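Local structure of glycerophosphodiester phosphodiesterase (Parabacteroides distasonis, 3NO3) at residues Val121-Val124 with Lys125-Lys128. The protein belongs to the glycerophosphoryl diester phosphodiesterase family, whose members have a TIM-barrel fold, and carries bound magnesium. Numbering follows the deposited sequence.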
ATOM      1  N   VAL A 121      -5.037  13.252  -1.514  1.00 12.72           N
ATOM      2  CA  VAL A 121      -5.952  13.485  -0.402  1.00 14.06           C
ATOM      3  C   VAL A 121      -7.285  14.090  -0.868  1.00 14.20           C
ATOM      4  O   VAL A 121      -8.333  13.619  -0.441  1.00 14.71           O
ATOM      5  CB  VAL A 121      -5.304  14.426   0.666  1.00 15.18           C
ATOM      6  CG1 VAL A 121      -6.372  14.975   1.684  1.00 14.84           C
ATOM      7  CG2 VAL A 121      -4.139  13.651   1.338  1.00 13.86           C
ATOM      8  N   GLN A 122      -7.230  15.006  -1.829  1.00 13.58           N
ATOM      9  CA  GLN A 122      -8.422  15.601  -2.430  1.00 15.00           C
ATOM     10  C   GLN A 122      -9.311  14.576  -3.165  1.00 14.25           C
ATOM     11  O   GLN A 122     -10.538  14.594  -3.015  1.00 14.76           O
ATOM     12  CB  GLN A 122      -8.024  16.767  -3.352  1.00 14.57           C
ATOM     13  CG  GLN A 122      -7.530  17.992  -2.534  1.00 15.97           C
ATOM     14  CD  GLN A 122      -7.003  19.113  -3.363  1.00 16.01           C
ATOM     15  OE1 GLN A 122      -6.849  18.998  -4.577  1.00 15.13           O
ATOM     16  NE2 GLN A 122      -6.725  20.240  -2.707  1.00 15.46           N
HETATM   17  N   MSE A 123      -8.697  13.686  -3.914  1.00 14.24           N
HETATM   18  CA  MSE A 123      -9.426  12.636  -4.609  1.00 14.50           C
HETATM   19  C   MSE A 123     -10.071  11.652  -3.631  1.00 15.34           C
HETATM   20  O   MSE A 123     -11.267  11.334  -3.775  1.00 15.44           O
HETATM   21  CB  MSE A 123      -8.523  11.890  -5.552  1.00 14.78           C
HETATM   22  CG  MSE A 123      -9.222  10.746  -6.362  1.00 15.85           C
HETATM   23 SE   MSE A 123     -10.613  11.377  -7.524  0.75 12.69          SE
HETATM   24  CE  MSE A 123      -9.433  12.139  -8.865  1.00 12.43           C
ATOM     25  N   VAL A 124      -9.297  11.196  -2.641  1.00 14.23           N
ATOM     26  CA  VAL A 124      -9.791  10.279  -1.599  1.00 14.34           C
ATOM     27  C   VAL A 124     -10.968  10.906  -0.869  1.00 15.53           C
ATOM     28  O   VAL A 124     -11.998  10.240  -0.656  1.00 15.04           O
ATOM     29  CB  VAL A 124      -8.655   9.821  -0.655  1.00 14.05           C
ATOM     30  CG1 VAL A 124      -9.206   9.033   0.564  1.00 12.28           C
ATOM     31  CG2 VAL A 124      -7.666   8.923  -1.461  1.00 13.39           C
ATOM     32  N   LYS A 125     -10.845  12.198  -0.574  1.00 14.85           N
ATOM     33  CA  LYS A 125     -11.921  12.928   0.080  1.00 16.22           C
ATOM     34  C   LYS A 125     -13.179  12.991  -0.769  1.00 15.75           C
ATOM     35  O   LYS A 125     -14.285  12.676  -0.278  1.00 16.79           O
ATOM     36  CB  LYS A 125     -11.486  14.363   0.407  1.00 15.90           C
ATOM     37  CG  LYS A 125     -12.480  15.167   1.183  1.00 18.09           C
ATOM     38  CD  LYS A 125     -12.004  16.610   1.408  1.00 20.24           C
ATOM     39  CE  LYS A 125     -13.103  17.473   1.966  1.00 24.56           C
ATOM     40  NZ  LYS A 125     -12.700  18.893   2.083  1.00 23.89           N
ATOM     41  N   ARG A 126     -13.051  13.433  -2.022  1.00 16.01           N
ATOM     42  CA  ARG A 126     -14.272  13.534  -2.868  1.00 16.83           C
ATOM     43  C   ARG A 126     -14.897  12.183  -3.193  1.00 17.38           C
ATOM     44  O   ARG A 126     -16.112  12.130  -3.435  1.00 17.95           O
ATOM     45  CB  ARG A 126     -14.082  14.444  -4.104  1.00 16.94           C
ATOM     46  CG  ARG A 126     -13.612  13.875  -5.364  1.00 19.65           C
ATOM     47  CD  ARG A 126     -13.826  14.857  -6.541  1.00 20.22           C
ATOM     48  NE  ARG A 126     -13.331  14.278  -7.779  1.00 20.31           N
ATOM     49  CZ  ARG A 126     -13.935  13.340  -8.496  1.00 15.71           C
ATOM     50  NH1 ARG A 126     -15.085  12.813  -8.133  1.00 17.02           N
ATOM     51  NH2 ARG A 126     -13.337  12.894  -9.586  1.00 18.90           N
HETATM   52  N   MSE A 127     -14.096  11.095  -3.169  1.00 17.48           N
HETATM   53  CA  MSE A 127     -14.632   9.753  -3.378  1.00 19.25           C
HETATM   54  C   MSE A 127     -15.181   9.090  -2.114  1.00 19.42           C
HETATM   55  O   MSE A 127     -15.638   7.945  -2.159  1.00 20.13           O
HETATM   56  CB  MSE A 127     -13.596   8.862  -4.073  1.00 18.21           C
HETATM   57  CG  MSE A 127     -13.147   9.380  -5.421  1.00 19.32           C
HETATM   58 SE   MSE A 127     -14.520   9.613  -6.697  0.75 15.24          SE
HETATM   59  CE  MSE A 127     -14.943   7.756  -6.853  1.00 19.48           C
ATOM     60  N   LYS A 128     -15.153   9.817  -1.004  1.00 20.56           N
ATOM     61  CA  LYS A 128     -15.732   9.411   0.278  1.00 21.29           C
ATOM     62  C   LYS A 128     -15.043   8.167   0.888  1.00 20.27           C
ATOM     63  O   LYS A 128     -15.708   7.285   1.387  1.00 18.80           O
ATOM     64  CB  LYS A 128     -17.255   9.266   0.207  1.00 22.42           C
ATOM     65  CG  LYS A 128     -17.952  10.529  -0.337  1.00 26.46           C
ATOM     66  CD  LYS A 128     -19.493  10.422  -0.220  1.00 31.96           C
ATOM     67  CE  LYS A 128     -19.936  10.715   1.207  1.00 36.24           C
ATOM     68  NZ  LYS A 128     -21.407  10.521   1.363  1.00 41.85           N
TER
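Met123 and Arg126 lie side by side near the end of helix 110-126 and point the same way. Met123 is a selenomethionine, and its SE sits over one face of the Arg126 guanidinium, 3.7 Å from NH2. Its CG stands anti to the backbone N (chi1 -179°), and the chain then bends at both later torsions, which brings SE and CE back beside the arginine. The Arg126 chain runs extended from CG to NE. Its NH2 forms a salt bridge with Glu86 of helix 85-94, which probably helps to keep the guanidinium face against the selenium.

Met123 and Met127, four residues apart, lie side by side on one flank of the helix. Met123 SE touches CG of Met127, a second selenomethionine, at 3.9 Å. Both side chains rest on Leu89 of helix 85-94. Helix 110-126 links the parallel strands 99-104 and 133-137, forming a beta-alpha-beta crossover of the barrel. Val124, the one buried residue of the eight, packs on Thr133 and Tyr135 of strand 133-137, and Val121 meets Tyr135 as well as Phe146 and Leu149 of helix 140-149.

Three backbone bonds of the helix join the two segments. Lys125 N donates to Val121 O at 2.9 Å, Arg126 N to Gln122 O at 2.9 Å, and Met127 N to Met123 O at 2.9 Å. A Schellman motif ends the helix: Lys128 takes a positive phi (64°), and its N donates to Lys125 O at 3.1 Å.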